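Local atomic coordinates of DUF5063 domain-containing protein (Bacteroides fragilis, PDB entry 3NRH), a protein that is of unknown function and belongs to the DUF5063 family, folding as a predominantly alpha-helical domain. Residues Leu27-Val39 against Leu79-Asp91. Numbering follows the deposited sequence.
Sequences LERAESMKRSTFV and LRINLASILAEKD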
ATOM      1  N   LEU A  27     -16.837   2.224  -1.048  1.00  9.72           N
ATOM      2  CA  LEU A  27     -17.049   3.284  -2.024  1.00  8.05           C
ATOM      3  C   LEU A  27     -18.532   3.497  -2.303  1.00 11.72           C
ATOM      4  O   LEU A  27     -18.977   4.624  -2.510  1.00 14.18           O
ATOM      5  CB  LEU A  27     -16.329   2.963  -3.334  1.00  9.43           C
ATOM      6  CG  LEU A  27     -14.807   2.854  -3.275  1.00 10.34           C
ATOM      7  CD1 LEU A  27     -14.271   2.691  -4.699  1.00 16.99           C
ATOM      8  CD2 LEU A  27     -14.215   4.096  -2.608  1.00 12.78           C
ATOM      9  N   GLU A  28     -19.294   2.408  -2.299  1.00 13.05           N
ATOM     10  CA  GLU A  28     -20.726   2.492  -2.553  1.00 14.95           C
ATOM     11  C   GLU A  28     -21.479   3.220  -1.439  1.00 17.87           C
ATOM     12  O   GLU A  28     -22.564   3.749  -1.660  1.00 15.95           O
ATOM     13  CB  GLU A  28     -21.295   1.083  -2.745  1.00 15.96           C
ATOM     14  CG  GLU A  28     -20.888   0.442  -4.074  1.00 12.16           C
ATOM     15  CD  GLU A  28     -21.032  -1.070  -4.074  1.00 17.08           C
ATOM     16  OE1 GLU A  28     -21.482  -1.639  -3.054  1.00 14.54           O
ATOM     17  OE2 GLU A  28     -20.690  -1.695  -5.102  1.00 11.44           O
ATOM     18  N   ARG A  29     -20.897   3.249  -0.245  1.00 15.22           N
ATOM     19  CA  ARG A  29     -21.521   3.908   0.898  1.00 21.13           C
ATOM     20  C   ARG A  29     -20.891   5.274   1.182  1.00 18.44           C
ATOM     21  O   ARG A  29     -21.081   5.840   2.258  1.00 24.39           O
ATOM     22  CB  ARG A  29     -21.394   3.009   2.132  1.00 17.68           C
ATOM     23  CG  ARG A  29     -22.076   1.649   1.982  1.00 24.41           C
ATOM     24  CD  ARG A  29     -21.612   0.679   3.049  1.00 30.32           C
ATOM     25  NE  ARG A  29     -21.771   1.238   4.389  1.00 46.58           N
ATOM     26  CZ  ARG A  29     -21.307   0.669   5.496  1.00 45.87           C
ATOM     27  NH1 ARG A  29     -20.654  -0.483   5.426  1.00 63.83           N
ATOM     28  NH2 ARG A  29     -21.492   1.252   6.673  1.00 42.24           N
ATOM     29  N   ALA A  30     -20.162   5.801   0.204  1.00 22.49           N
ATOM     30  CA  ALA A  30     -19.470   7.086   0.332  1.00 29.03           C
ATOM     31  C   ALA A  30     -20.324   8.272   0.780  1.00 30.11           C
ATOM     32  O   ALA A  30     -19.873   9.087   1.586  1.00 31.07           O
ATOM     33  CB  ALA A  30     -18.769   7.426  -0.981  1.00 32.32           C
ATOM     34  N   GLU A  31     -21.543   8.388   0.261  1.00 29.66           N
ATOM     35  CA  GLU A  31     -22.409   9.503   0.644  1.00 34.56           C
ATOM     36  C   GLU A  31     -22.804   9.445   2.118  1.00 29.97           C
ATOM     37  O   GLU A  31     -23.477  10.343   2.618  1.00 33.20           O
ATOM     38  CB  GLU A  31     -23.685   9.520  -0.200  1.00 40.39           C
ATOM     39  CG  GLU A  31     -23.475   9.715  -1.688  1.00 40.14           C
ATOM     40  CD  GLU A  31     -24.775  10.017  -2.412  1.00 52.54           C
ATOM     41  OE1 GLU A  31     -25.316  11.128  -2.222  1.00 57.44           O
ATOM     42  OE2 GLU A  31     -25.261   9.145  -3.162  1.00 55.00           O
ATOM     43  N   SER A  32     -22.384   8.393   2.813  1.00 40.92           N
ATOM     44  CA  SER A  32     -22.733   8.234   4.220  1.00 41.77           C
ATOM     45  C   SER A  32     -21.579   8.482   5.189  1.00 43.49           C
ATOM     46  O   SER A  32     -21.475   7.810   6.215  1.00 49.23           O
ATOM     47  CB  SER A  32     -23.292   6.827   4.454  1.00 44.69           C
ATOM     48  OG  SER A  32     -24.377   6.558   3.583  1.00 55.62           O
HETATM   49  N   MSE A  33     -20.719   9.449   4.882  1.00 43.45           N
HETATM   50  CA  MSE A  33     -19.587   9.733   5.760  1.00 36.29           C
HETATM   51  C   MSE A  33     -18.863  11.040   5.456  1.00 34.45           C
HETATM   52  O   MSE A  33     -19.060  11.650   4.405  1.00 32.92           O
HETATM   53  CB  MSE A  33     -18.586   8.584   5.693  1.00 38.49           C
HETATM   54  CG  MSE A  33     -17.945   8.420   4.331  1.00 43.50           C
HETATM   55 SE   MSE A  33     -16.796   6.884   4.274  1.00 42.21          SE
HETATM   56  CE  MSE A  33     -18.057   5.588   3.581  1.00 42.43           C
ATOM     57  N   LYS A  34     -18.010  11.446   6.391  1.00 28.76           N
ATOM     58  CA  LYS A  34     -17.232  12.673   6.272  1.00 27.01           C
ATOM     59  C   LYS A  34     -15.925  12.383   5.536  1.00 19.56           C
ATOM     60  O   LYS A  34     -15.491  11.234   5.458  1.00 16.66           O
ATOM     61  CB  LYS A  34     -16.918  13.228   7.663  1.00 26.58           C
ATOM     62  CG  LYS A  34     -18.119  13.320   8.600  1.00 35.23           C
ATOM     63  CD  LYS A  34     -19.198  14.247   8.064  1.00 38.09           C
ATOM     64  CE  LYS A  34     -18.709  15.683   7.978  1.00 46.55           C
ATOM     65  NZ  LYS A  34     -19.770  16.600   7.477  1.00 57.59           N
ATOM     66  N   ARG A  35     -15.292  13.426   5.012  1.00 15.20           N
ATOM     67  CA  ARG A  35     -14.042  13.251   4.283  1.00 18.86           C
ATOM     68  C   ARG A  35     -12.928  12.631   5.125  1.00 17.73           C
ATOM     69  O   ARG A  35     -12.163  11.807   4.627  1.00 14.54           O
ATOM     70  CB  ARG A  35     -13.553  14.586   3.723  1.00 15.78           C
ATOM     71  CG  ARG A  35     -12.302  14.464   2.866  1.00 17.87           C
ATOM     72  CD  ARG A  35     -11.703  15.837   2.592  1.00 24.11           C
ATOM     73  NE  ARG A  35     -12.650  16.716   1.917  1.00 34.42           N
ATOM     74  CZ  ARG A  35     -12.491  18.030   1.796  1.00 35.96           C
ATOM     75  NH1 ARG A  35     -11.418  18.620   2.307  1.00 27.21           N
ATOM     76  NH2 ARG A  35     -13.404  18.753   1.163  1.00 34.78           N
ATOM     77  N   SER A  36     -12.825  13.027   6.391  1.00 18.25           N
ATOM     78  CA  SER A  36     -11.779  12.485   7.253  1.00 18.11           C
ATOM     79  C   SER A  36     -11.901  10.969   7.368  1.00 15.49           C
ATOM     80  O   SER A  36     -10.910  10.246   7.251  1.00 13.16           O
ATOM     81  CB  SER A  36     -11.838  13.124   8.645  1.00 17.85           C
ATOM     82  OG  SER A  36     -13.103  12.930   9.257  1.00 18.72           O
ATOM     83  N   THR A  37     -13.122  10.495   7.584  1.00 18.78           N
ATOM     84  CA  THR A  37     -13.374   9.065   7.710  1.00 18.96           C
ATOM     85  C   THR A  37     -13.099   8.358   6.386  1.00 15.56           C
ATOM     86  O   THR A  37     -12.537   7.261   6.359  1.00 14.87           O
ATOM     87  CB  THR A  37     -14.828   8.800   8.133  1.00 20.68           C
ATOM     88  OG1 THR A  37     -15.097   9.495   9.356  1.00 28.89           O
ATOM     89  CG2 THR A  37     -15.055   7.311   8.350  1.00 28.92           C
ATOM     90  N   PHE A  38     -13.497   8.994   5.287  1.00 14.38           N
ATOM     91  CA  PHE A  38     -13.287   8.432   3.960  1.00 17.75           C
ATOM     92  C   PHE A  38     -11.798   8.255   3.674  1.00 20.74           C
ATOM     93  O   PHE A  38     -11.352   7.181   3.264  1.00 13.48           O
ATOM     94  CB  PHE A  38     -13.886   9.345   2.887  1.00 13.48           C
ATOM     95  CG  PHE A  38     -13.672   8.842   1.493  1.00 15.79           C
ATOM     96  CD1 PHE A  38     -14.422   7.778   1.002  1.00 18.32           C
ATOM     97  CD2 PHE A  38     -12.689   9.398   0.683  1.00 21.38           C
ATOM     98  CE1 PHE A  38     -14.193   7.274  -0.277  1.00 17.50           C
ATOM     99  CE2 PHE A  38     -12.452   8.900  -0.597  1.00 19.00           C
ATOM    100  CZ  PHE A  38     -13.205   7.836  -1.076  1.00 14.69           C
ATOM    101  N   VAL A  39     -11.033   9.320   3.885  1.00 11.64           N
ATOM    102  CA  VAL A  39      -9.602   9.281   3.632  1.00 14.67           C
ATOM    103  C   VAL A  39      -8.874   8.271   4.515  1.00 14.51           C
ATOM    104  O   VAL A  39      -8.084   7.469   4.017  1.00 10.18           O
ATOM    105  CB  VAL A  39      -8.974  10.681   3.823  1.00 16.68           C
ATOM    106  CG1 VAL A  39      -7.450  10.593   3.743  1.00 14.62           C
ATOM    107  CG2 VAL A  39      -9.497  11.622   2.744  1.00 15.25           C
ATOM    108  N   LEU A  79     -20.911   7.116  -9.191  1.00 13.75           N
ATOM    109  CA  LEU A  79     -19.895   6.872  -8.172  1.00 12.21           C
ATOM    110  C   LEU A  79     -18.797   7.924  -8.239  1.00 12.20           C
ATOM    111  O   LEU A  79     -18.396   8.478  -7.214  1.00 12.30           O
ATOM    112  CB  LEU A  79     -19.266   5.488  -8.344  1.00 12.55           C
ATOM    113  CG  LEU A  79     -18.078   5.199  -7.414  1.00 16.04           C
ATOM    114  CD1 LEU A  79     -18.531   5.217  -5.963  1.00 15.41           C
ATOM    115  CD2 LEU A  79     -17.473   3.854  -7.761  1.00 17.87           C
ATOM    116  N   ARG A  80     -18.303   8.190  -9.444  1.00 16.51           N
ATOM    117  CA  ARG A  80     -17.244   9.179  -9.611  1.00 13.15           C
ATOM    118  C   ARG A  80     -17.661  10.533  -9.056  1.00 15.95           C
ATOM    119  O   ARG A  80     -16.906  11.173  -8.318  1.00 12.93           O
ATOM    120  CB  ARG A  80     -16.868   9.323 -11.086  1.00 12.61           C
ATOM    121  CG  ARG A  80     -15.774  10.364 -11.334  1.00 18.64           C
ATOM    122  CD  ARG A  80     -15.500  10.555 -12.831  1.00 24.75           C
ATOM    123  NE  ARG A  80     -16.652  11.105 -13.544  1.00 21.61           N
ATOM    124  CZ  ARG A  80     -17.100  12.349 -13.403  1.00 29.55           C
ATOM    125  NH1 ARG A  80     -16.495  13.191 -12.572  1.00 31.24           N
ATOM    126  NH2 ARG A  80     -18.158  12.754 -14.094  1.00 23.21           N
ATOM    127  N   ILE A  81     -18.866  10.969  -9.407  1.00 14.76           N
ATOM    128  CA  ILE A  81     -19.364  12.252  -8.939  1.00 16.63           C
ATOM    129  C   ILE A  81     -19.494  12.303  -7.418  1.00 16.54           C
ATOM    130  O   ILE A  81     -19.155  13.313  -6.799  1.00 14.56           O
ATOM    131  CB  ILE A  81     -20.723  12.587  -9.599  1.00 19.12           C
ATOM    132  CG1 ILE A  81     -20.515  12.797 -11.103  1.00 20.40           C
ATOM    133  CG2 ILE A  81     -21.323  13.833  -8.966  1.00 21.91           C
ATOM    134  CD1 ILE A  81     -21.795  12.977 -11.893  1.00 27.56           C
ATOM    135  N   ASN A  82     -19.976  11.225  -6.807  1.00 18.49           N
ATOM    136  CA  ASN A  82     -20.117  11.202  -5.355  1.00 15.44           C
ATOM    137  C   ASN A  82     -18.758  11.276  -4.668  1.00 14.18           C
ATOM    138  O   ASN A  82     -18.595  11.974  -3.669  1.00 16.67           O
ATOM    139  CB  ASN A  82     -20.858   9.941  -4.897  1.00 16.40           C
ATOM    140  CG  ASN A  82     -22.299   9.918  -5.362  1.00 27.31           C
ATOM    141  OD1 ASN A  82     -22.972  10.950  -5.368  1.00 26.19           O
ATOM    142  ND2 ASN A  82     -22.784   8.743  -5.742  1.00 33.20           N
ATOM    143  N   LEU A  83     -17.781  10.559  -5.209  1.00 12.62           N
ATOM    144  CA  LEU A  83     -16.449  10.574  -4.624  1.00 13.97           C
ATOM    145  C   LEU A  83     -15.838  11.957  -4.790  1.00 14.52           C
ATOM    146  O   LEU A  83     -15.179  12.471  -3.884  1.00 11.76           O
ATOM    147  CB  LEU A  83     -15.560   9.518  -5.288  1.00 13.10           C
ATOM    148  CG  LEU A  83     -16.061   8.078  -5.110  1.00 15.97           C
ATOM    149  CD1 LEU A  83     -15.079   7.107  -5.741  1.00 15.97           C
ATOM    150  CD2 LEU A  83     -16.229   7.776  -3.622  1.00 16.74           C
ATOM    151  N   ALA A  84     -16.067  12.561  -5.950  1.00 12.33           N
ATOM    152  CA  ALA A  84     -15.538  13.891  -6.220  1.00 18.11           C
ATOM    153  C   ALA A  84     -16.121  14.895  -5.226  1.00 18.56           C
ATOM    154  O   ALA A  84     -15.422  15.790  -4.760  1.00 19.40           O
ATOM    155  CB  ALA A  84     -15.860  14.306  -7.660  1.00 15.85           C
ATOM    156  N   SER A  85     -17.398  14.738  -4.892  1.00 20.09           N
ATOM    157  CA  SER A  85     -18.057  15.641  -3.947  1.00 17.69           C
ATOM    158  C   SER A  85     -17.497  15.505  -2.532  1.00 16.83           C
ATOM    159  O   SER A  85     -17.360  16.496  -1.811  1.00 18.66           O
ATOM    160  CB  SER A  85     -19.568  15.383  -3.924  1.00 26.48           C
ATOM    161  OG  SER A  85     -20.140  15.630  -5.196  1.00 38.30           O
ATOM    162  N   ILE A  86     -17.170  14.279  -2.136  1.00 15.85           N
ATOM    163  CA  ILE A  86     -16.615  14.022  -0.811  1.00 15.77           C
ATOM    164  C   ILE A  86     -15.241  14.662  -0.671  1.00 17.39           C
ATOM    165  O   ILE A  86     -14.941  15.297   0.343  1.00 16.83           O
ATOM    166  CB  ILE A  86     -16.456  12.498  -0.545  1.00 23.40           C
ATOM    167  CG1 ILE A  86     -17.794  11.774  -0.712  1.00 32.24           C
ATOM    168  CG2 ILE A  86     -15.899  12.268   0.855  1.00 31.90           C
ATOM    169  CD1 ILE A  86     -18.853  12.179   0.293  1.00 48.19           C
ATOM    170  N   LEU A  87     -14.407  14.487  -1.693  1.00 18.03           N
ATOM    171  CA  LEU A  87     -13.049  15.027  -1.695  1.00 20.11           C
ATOM    172  C   LEU A  87     -12.966  16.531  -1.958  1.00 23.33           C
ATOM    173  O   LEU A  87     -12.073  17.195  -1.455  1.00 24.04           O
ATOM    174  CB  LEU A  87     -12.190  14.264  -2.715  1.00 15.69           C
ATOM    175  CG  LEU A  87     -11.790  12.848  -2.298  1.00 23.33           C
ATOM    176  CD1 LEU A  87     -11.169  12.132  -3.480  1.00 27.45           C
ATOM    177  CD2 LEU A  87     -10.801  12.930  -1.141  1.00 28.03           C
ATOM    178  N   ALA A  88     -13.907  17.057  -2.734  1.00 20.38           N
ATOM    179  CA  ALA A  88     -13.952  18.484  -3.070  1.00 24.45           C
ATOM    180  C   ALA A  88     -12.631  18.933  -3.690  1.00 26.41           C
ATOM    181  O   ALA A  88     -12.109  18.267  -4.566  1.00 19.82           O
ATOM    182  CB  ALA A  88     -14.255  19.306  -1.824  1.00 25.55           C
ATOM    183  N   GLU A  89     -12.081  20.059  -3.240  1.00 29.00           N
ATOM    184  CA  GLU A  89     -10.795  20.546  -3.760  1.00 35.40           C
ATOM    185  C   GLU A  89      -9.629  19.554  -3.597  1.00 40.75           C
ATOM    186  O   GLU A  89      -8.591  19.707  -4.241  1.00 54.56           O
ATOM    187  CB  GLU A  89     -10.437  21.911  -3.122  1.00 42.46           C
ATOM    188  CG  GLU A  89     -11.314  22.362  -1.948  1.00 41.61           C
ATOM    189  CD  GLU A  89     -10.911  21.752  -0.605  1.00 49.10           C
ATOM    190  OE1 GLU A  89      -9.699  21.772  -0.269  1.00 46.09           O
ATOM    191  OE2 GLU A  89     -11.818  21.269   0.116  1.00 52.95           O
ATOM    192  N   LYS A  90      -9.809  18.548  -2.740  1.00 31.44           N
ATOM    193  CA  LYS A  90      -8.802  17.494  -2.475  1.00 26.14           C
ATOM    194  C   LYS A  90      -8.725  16.441  -3.572  1.00 22.65           C
ATOM    195  O   LYS A  90      -7.810  15.618  -3.609  1.00 16.57           O
ATOM    196  CB  LYS A  90      -9.157  16.734  -1.198  1.00 24.92           C
ATOM    197  CG  LYS A  90      -8.183  16.858  -0.085  1.00 41.36           C
ATOM    198  CD  LYS A  90      -8.306  18.227   0.527  1.00 40.97           C
ATOM    199  CE  LYS A  90      -7.062  19.108   0.405  1.00 38.20           C
ATOM    200  NZ  LYS A  90      -7.121  20.029   1.578  1.00 35.33           N
ATOM    201  N   ASP A  91      -9.735  16.435  -4.424  1.00 19.21           N
ATOM    202  CA  ASP A  91      -9.800  15.435  -5.469  1.00 16.68           C
ATOM    203  C   ASP A  91      -8.690  15.530  -6.502  1.00 19.44           C
ATOM    204  O   ASP A  91      -8.196  14.514  -7.006  1.00 19.92           O
ATOM    205  CB  ASP A  91     -11.159  15.515  -6.158  1.00 21.45           C
ATOM    206  CG  ASP A  91     -11.482  14.263  -6.912  1.00 18.73           C
ATOM    207  OD1 ASP A  91     -11.121  13.182  -6.401  1.00 16.33           O
ATOM    208  OD2 ASP A  91     -12.096  14.359  -7.992  1.00 19.14           O
TER
HETATM  209  O   HOH W   1     -26.007   8.291  -5.546  1.00 27.96           O
HETATM  210  O   HOH W   2     -14.197  21.429   1.760  1.00 42.40           O
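Arg-35, in the first turn of helix 35-54, meets Ile-86 and Glu-89 at the C-terminal end of helix 73-87. Its CG stands anti to the backbone N (chi1 -176°), and a bend at chi3 brings the guanidinium against the turn at Ala-88, which leaves the helix with positive phi. Arg-35 NE gives a nearly straight hydrogen bond to Ile-86 O (3.1 Å, 168°); the oxygen lies close to the guanidinium plane and the donor in the carbonyl plane. Leu-87 O lies above one guanidinium face, away from its centre, at a poor angle for a hydrogen bond; it accepts from Lys-90 N instead. Arg-35 NH2 makes a salt bridge to Glu-89 OE2 (3.2 Å) through a more bent hydrogen bond, on the syn side but tilted out of the carboxylate plane. A water bridges the same two atoms, and Glu-89 has a long salt bridge to Lys-90. Bonds at both NE and NH2 should fix the group's rotation, and its positive charge probably complements the carbonyl-rich helix end.

Farther back along helix 73-87, Ile-86 splits its branches: CD1 turns to Ala-30 O (3.5 Å), while CG2 packs on Phe-38 CB (4.1 Å). Leu-83 CD2 touches both Ala-30 CB (3.7 Å) and Phe-38 CE1 (3.9 Å). The Glu-31 carboxylate stacks on the Asn-82 amide, and a water joins them.

Helix 73-87 thus lies over the turn linking helices 11-28 and 35-54; helix 112-131 backs Phe-38, and the chain runs on from 88-91 into strand 92-94.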